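Local coordinates for amorpha-4,11-diene synthase (Artemisia annua, PDB 4GAX), which is a sesquiterpene synthase that probably ionises and cyclises farnesyl diphosphate, releasing diphosphate, at residues 273-277 / 349-353; 315-319 / 387-392. The contacts are given in a common frame with arbitrary orientation. Residue numbers count along the deposited sequence, not the author numbering.

In the fold
Both interactions sit in the metal-binding domain, their centres about 15 Å apart, and both involve helix 299-322: interaction 2 is made by it, interaction 1 packs on it. Interaction 2 is a buried helix-to-helix contact of 315-319 against helix 374-399. Interaction 1 is smaller and partly buried; it joins the turn after helix 271-274 to the start of helix 351-370. The segments alternate along the chain, and the contacts touch where Tyr-277, Tyr-349 and Met-350 pack on Ile-318. Neither has a hydrogen bond between its own segments. Interaction 1 relies on tyrosine edges, proline and isoleucine, whereas interaction 2 sets a tyrosine against leucine (CH-pi), methionine (Met-aromatic) and valine, with an aspartate beside leucine and phenylalanine.

Interaction 1. Residues 273-277 / 349-353; sequences NNAPY and YMKPI
In the metal-binding domain, 273-277 leaves helix 271-274 at Ala-275, whose phi/psi of -155/66° breaks the helical run before Pro-276 and Tyr-277 turn the chain. Across from it, 349-353 leads into helix 351-370, with Lys-351 to Ile-353 helical. The CA atoms come closest at Asn-274 and Pro-352 (6.2 Å), then at Ala-275 and Ile-353 (7.6 Å). Helix 299-322 backs the contact: Ala-275 rests on Leu-314, and Tyr-277, Tyr-349 and Met-350 on Ile-318.

Around Asn-274 the packing is backbone and aliphatic. Asn-274 O lies 3.8 Å from Pro-352 CG and 3.5 Å from Ile-353 CD1, while Asn-274 CB is 3.9 Å from Pro-352 CB. The amide end of Asn-274 is turned back to the carbonyl of Phe-269. Ile-353, with chi1 m and chi2 p, carries CD1 to 4.4 Å from Ala-275 CB.

Aromatic contacts make up the rest. Tyr-277 (chi1 p) points toward 349-353; its edge receives Ile-353 CD1, 4.1 Å from Tyr-277 CZ. Tyr-349, also p, presents its ring edge, with Tyr-349 CD1 4.1 Å from Tyr-277 CE2. Both rings also meet Tyr-322, and Tyr-349 OH hydrogen-bonds to Glu-327 OE1.

Tyr-277 OH is pressed to 3.0 Å from Ile-353 CG1 and has no polar partner in the model. Without a cross-segment hydrogen bond, this seam between a helix end with its following turn and a helix start depends on shape and apolar contact, at the price of one buried hydroxyl.

Interaction 2. Residues 315-319 / 387-392; sequences IDDIY and FVRNLM
This is a buried, nearly parallel helix-helix contact in the metal-binding domain, between helix 299-322 and helix 374-399. Over these short segments, both helical throughout, the axes approach to 11.0 Å and cross at -16°. Such a wide spacing has to be filled by large side chains. The nearest CA pairs are Tyr-319 with Leu-391 (6.9 Å) and Ile-315 with Val-388 (8.2 Å).

Tyr-319, chi1 m, points toward the partner helix and has the largest covered area. Leu-391 CB sits over its ring face in a CH-pi contact, 4.1 Å from the centroid and 3.7 Å from Tyr-319 CD1. Met-392 SD comes to the ring edge as a Met-aromatic contact, 5.4 Å from the centroid and 4.1 Å from Tyr-319 CE1. Val-388 CG1 lies 3.3 Å from Tyr-319 OH, which hydrogen-bonds to Thr-332 of helix 325-337.

One turn back, Ile-315 CG2 meets Leu-391 CD1 at 4.0 Å. Asp-316, with chi1 at -99°, between the m and t wells, brings OD1 to 3.5 Å from Leu-391 CD2, and OD2 to 4.1 Å from Phe-387 CZ, at the edge of the ring of Phe-387, which has chi1 t.

Asp-316 and Asp-317 begin a DDxxD sequence, the aspartate-rich motif which in class I terpene synthases binds magnesium and probably does so here; the packing is typical of the all-helical terpenoid synthase fold that carries it.

Interaction 1. Residues 273-277 / 349-353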
loop_
_atom_site.group_PDB
_atom_site.type_symbol
_atom_site.label_atom_id
_atom_site.label_comp_id
_atom_site.label_asym_id
_atom_site.label_seq_id
_atom_site.Cartn_x
_atom_site.Cartn_y
_atom_site.Cartn_z
ATOM N N ASN A 273 16.790 -16.049 -20.824
ATOM C CA ASN A 273 16.939 -17.385 -21.392
ATOM C C ASN A 273 15.855 -18.374 -20.964
ATOM O O ASN A 273 15.394 -19.186 -21.769
ATOM C CB ASN A 273 18.315 -17.955 -21.051
ATOM C CG ASN A 273 19.424 -17.317 -21.861
ATOM O OD1 ASN A 273 19.239 -16.981 -23.034
ATOM N ND2 ASN A 273 20.585 -17.141 -21.238
ATOM N N ASN A 274 15.440 -18.298 -19.703
ATOM C CA ASN A 274 14.550 -19.307 -19.141
ATOM C C ASN A 274 13.071 -18.923 -19.176
ATOM O O ASN A 274 12.201 -19.755 -18.903
ATOM C CB ASN A 274 14.992 -19.662 -17.718
ATOM C CG ASN A 274 16.329 -20.379 -17.698
ATOM O OD1 ASN A 274 16.509 -21.396 -18.376
ATOM N ND2 ASN A 274 17.288 -19.835 -16.947
ATOM N N ALA A 275 12.794 -17.670 -19.526
ATOM C CA ALA A 275 11.419 -17.215 -19.737
ATOM C C ALA A 275 11.385 -16.010 -20.675
ATOM O O ALA A 275 11.011 -14.913 -20.265
ATOM C CB ALA A 275 10.767 -16.867 -18.413
ATOM N N PRO A 276 11.762 -16.212 -21.946
ATOM C CA PRO A 276 11.928 -15.058 -22.841
ATOM C C PRO A 276 10.595 -14.401 -23.210
ATOM O O PRO A 276 10.561 -13.278 -23.729
ATOM C CB PRO A 276 12.601 -15.669 -24.071
ATOM C CG PRO A 276 12.110 -17.081 -24.083
ATOM C CD PRO A 276 11.972 -17.494 -22.644
ATOM N N TYR A 277 9.506 -15.106 -22.940
ATOM C CA TYR A 277 8.175 -14.557 -23.137
ATOM C C TYR A 277 7.839 -13.485 -22.090
ATOM O O TYR A 277 6.964 -12.646 -22.313
ATOM C CB TYR A 277 7.138 -15.682 -23.077
ATOM C CG TYR A 277 7.235 -16.509 -21.820
ATOM C CD1 TYR A 277 6.592 -16.106 -20.659
ATOM C CD2 TYR A 277 7.978 -17.683 -21.788
ATOM C CE1 TYR A 277 6.681 -16.837 -19.511
ATOM C CE2 TYR A 277 8.067 -18.434 -20.631
ATOM C CZ TYR A 277 7.417 -17.999 -19.498
ATOM O OH TYR A 277 7.492 -18.719 -18.337
ATOM N N TYR A 349 9.060 -25.668 -22.167
ATOM C CA TYR A 349 9.289 -24.271 -21.799
ATOM C C TYR A 349 8.760 -23.893 -20.412
ATOM O O TYR A 349 9.145 -22.857 -19.862
ATOM C CB TYR A 349 8.727 -23.320 -22.864
ATOM C CG TYR A 349 7.229 -23.118 -22.812
ATOM C CD1 TYR A 349 6.679 -22.040 -22.136
ATOM C CD2 TYR A 349 6.366 -23.992 -23.462
ATOM C CE1 TYR A 349 5.314 -21.846 -22.091
ATOM C CE2 TYR A 349 4.998 -23.805 -23.422
ATOM C CZ TYR A 349 4.477 -22.727 -22.738
ATOM O OH TYR A 349 3.110 -22.525 -22.698
ATOM N N MET A 350 7.887 -24.721 -19.842
ATOM C CA MET A 350 7.309 -24.411 -18.533
ATOM C C MET A 350 8.130 -25.006 -17.391
ATOM O O MET A 350 7.872 -24.719 -16.218
ATOM C CB MET A 350 5.870 -24.918 -18.446
ATOM C CG MET A 350 4.880 -24.178 -19.333
ATOM S SD MET A 350 3.363 -25.138 -19.524
ATOM C CE MET A 350 2.180 -23.816 -19.876
ATOM N N LYS A 351 9.112 -25.834 -17.733
ATOM C CA LYS A 351 9.934 -26.479 -16.709
ATOM C C LYS A 351 10.704 -25.507 -15.797
ATOM O O LYS A 351 10.641 -25.645 -14.567
ATOM C CB LYS A 351 10.857 -27.536 -17.320
ATOM C CG LYS A 351 10.112 -28.727 -17.942
ATOM C CD LYS A 351 11.069 -29.851 -18.353
ATOM C CE LYS A 351 10.295 -31.117 -18.720
ATOM N NZ LYS A 351 11.185 -32.313 -18.841
ATOM N N PRO A 352 11.412 -24.511 -16.377
ATOM C CA PRO A 352 12.183 -23.640 -15.470
ATOM C C PRO A 352 11.311 -22.892 -14.470
ATOM O O PRO A 352 11.716 -22.657 -13.334
ATOM C CB PRO A 352 12.847 -22.626 -16.419
ATOM C CG PRO A 352 12.905 -23.348 -17.758
ATOM C CD PRO A 352 11.645 -24.180 -17.799
ATOM N N ILE A 353 10.110 -22.523 -14.889
ATOM C CA ILE A 353 9.246 -21.710 -14.044
ATOM C C ILE A 353 8.635 -22.599 -12.963
ATOM O O ILE A 353 8.447 -22.172 -11.829
ATOM C CB ILE A 353 8.135 -21.009 -14.871
ATOM C CG1 ILE A 353 8.754 -20.136 -15.975
ATOM C CG2 ILE A 353 7.240 -20.159 -13.960
ATOM C CD1 ILE A 353 9.290 -20.891 -17.222
#

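Interaction 2. Residues 315-319 / 387-392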
loop_
_atom_site.group_PDB
_atom_site.type_symbol
_atom_site.label_atom_id
_atom_site.label_comp_id
_atom_site.label_asym_id
_atom_site.label_seq_id
_atom_site.Cartn_x
_atom_site.Cartn_y
_atom_site.Cartn_z
ATOM N N ILE A 315 3.865 -16.312 -14.297
ATOM C CA ILE A 315 2.724 -17.193 -14.550
ATOM C C ILE A 315 1.633 -16.472 -15.352
ATOM O O ILE A 315 1.057 -17.053 -16.278
ATOM C CB ILE A 315 2.150 -17.789 -13.244
ATOM C CG1 ILE A 315 3.164 -18.742 -12.608
ATOM C CG2 ILE A 315 0.883 -18.569 -13.518
ATOM C CD1 ILE A 315 2.738 -19.241 -11.237
ATOM N N ASP A 316 1.367 -15.210 -15.012
ATOM C CA ASP A 316 0.410 -14.408 -15.779
ATOM C C ASP A 316 0.833 -14.275 -17.237
ATOM O O ASP A 316 0.004 -14.323 -18.143
ATOM C CB ASP A 316 0.244 -13.017 -15.170
ATOM C CG ASP A 316 -0.988 -12.907 -14.301
ATOM O OD1 ASP A 316 -1.975 -13.627 -14.569
ATOM O OD2 ASP A 316 -0.972 -12.100 -13.348
ATOM N N ASP A 317 2.132 -14.112 -17.455
ATOM C CA ASP A 317 2.664 -13.947 -18.800
ATOM C C ASP A 317 2.615 -15.238 -19.617
ATOM O O ASP A 317 2.777 -15.205 -20.837
ATOM C CB ASP A 317 4.083 -13.373 -18.758
ATOM C CG ASP A 317 4.109 -11.907 -18.343
ATOM O OD1 ASP A 317 3.021 -11.290 -18.250
ATOM O OD2 ASP A 317 5.220 -11.368 -18.124
ATOM N N ILE A 318 2.404 -16.372 -18.949
ATOM C CA ILE A 318 2.192 -17.639 -19.651
ATOM C C ILE A 318 0.710 -17.802 -19.977
ATOM O O ILE A 318 0.338 -18.270 -21.050
ATOM C CB ILE A 318 2.623 -18.861 -18.811
ATOM C CG1 ILE A 318 4.120 -18.822 -18.507
ATOM C CG2 ILE A 318 2.305 -20.147 -19.547
ATOM C CD1 ILE A 318 4.582 -19.939 -17.577
ATOM N N TYR A 319 -0.146 -17.413 -19.043
ATOM C CA TYR A 319 -1.578 -17.601 -19.241
ATOM C C TYR A 319 -2.195 -16.554 -20.156
ATOM O O TYR A 319 -3.149 -16.852 -20.875
ATOM C CB TYR A 319 -2.315 -17.646 -17.898
ATOM C CG TYR A 319 -2.259 -19.006 -17.253
ATOM C CD1 TYR A 319 -3.340 -19.876 -17.327
ATOM C CD2 TYR A 319 -1.110 -19.435 -16.600
ATOM C CE1 TYR A 319 -3.285 -21.139 -16.748
ATOM C CE2 TYR A 319 -1.044 -20.682 -16.019
ATOM C CZ TYR A 319 -2.128 -21.532 -16.098
ATOM O OH TYR A 319 -2.050 -22.777 -15.515
ATOM N N PHE A 387 -5.446 -19.398 -7.267
ATOM C CA PHE A 387 -5.056 -18.346 -8.203
ATOM C C PHE A 387 -4.845 -18.914 -9.612
ATOM O O PHE A 387 -5.393 -18.397 -10.586
ATOM C CB PHE A 387 -3.782 -17.653 -7.709
ATOM C CG PHE A 387 -3.178 -16.706 -8.709
ATOM C CD1 PHE A 387 -3.775 -15.484 -8.973
ATOM C CD2 PHE A 387 -2.003 -17.032 -9.372
ATOM C CE1 PHE A 387 -3.223 -14.613 -9.891
ATOM C CE2 PHE A 387 -1.442 -16.160 -10.297
ATOM C CZ PHE A 387 -2.053 -14.953 -10.558
ATOM N N VAL A 388 -4.062 -19.990 -9.711
ATOM C CA VAL A 388 -3.789 -20.617 -11.003
ATOM C C VAL A 388 -5.056 -21.242 -11.589
ATOM O O VAL A 388 -5.311 -21.143 -12.792
ATOM C CB VAL A 388 -2.681 -21.670 -10.885
ATOM C CG1 VAL A 388 -2.266 -22.168 -12.253
ATOM C CG2 VAL A 388 -1.490 -21.064 -10.148
ATOM N N ARG A 389 -5.833 -21.890 -10.726
ATOM C CA ARG A 389 -7.119 -22.482 -11.079
ATOM C C ARG A 389 -7.975 -21.490 -11.828
ATOM O O ARG A 389 -8.513 -21.792 -12.889
ATOM C CB ARG A 389 -7.868 -22.825 -9.800
ATOM C CG ARG A 389 -8.235 -24.260 -9.640
ATOM C CD ARG A 389 -8.793 -24.456 -8.256
ATOM N NE ARG A 389 -7.962 -25.353 -7.461
ATOM C CZ ARG A 389 -7.787 -25.238 -6.151
ATOM N NH1 ARG A 389 -8.379 -24.244 -5.488
ATOM N NH2 ARG A 389 -7.021 -26.119 -5.510
ATOM N N ASN A 390 -8.111 -20.297 -11.261
ATOM C CA ASN A 390 -9.006 -19.308 -11.852
ATOM C C ASN A 390 -8.420 -18.672 -13.109
ATOM O O ASN A 390 -9.164 -18.212 -13.977
ATOM C CB ASN A 390 -9.454 -18.271 -10.817
ATOM C CG ASN A 390 -10.476 -18.839 -9.843
ATOM O OD1 ASN A 390 -11.683 -18.830 -10.110
ATOM N ND2 ASN A 390 -9.996 -19.348 -8.713
ATOM N N LEU A 391 -7.091 -18.651 -13.211
ATOM C CA LEU A 391 -6.468 -18.310 -14.487
ATOM C C LEU A 391 -6.893 -19.340 -15.537
ATOM O O LEU A 391 -7.126 -18.992 -16.695
ATOM C CB LEU A 391 -4.940 -18.243 -14.377
ATOM C CG LEU A 391 -4.341 -17.010 -13.689
ATOM C CD1 LEU A 391 -2.827 -17.118 -13.597
ATOM C CD2 LEU A 391 -4.735 -15.721 -14.414
ATOM N N MET A 392 -7.026 -20.602 -15.127
ATOM C CA MET A 392 -7.418 -21.667 -16.056
ATOM C C MET A 392 -8.914 -21.619 -16.343
ATOM O O MET A 392 -9.370 -22.080 -17.399
ATOM C CB MET A 392 -7.038 -23.044 -15.521
ATOM C CG MET A 392 -7.177 -24.151 -16.561
ATOM S SD MET A 392 -6.085 -23.857 -17.971
ATOM C CE MET A 392 -7.157 -24.308 -19.337
#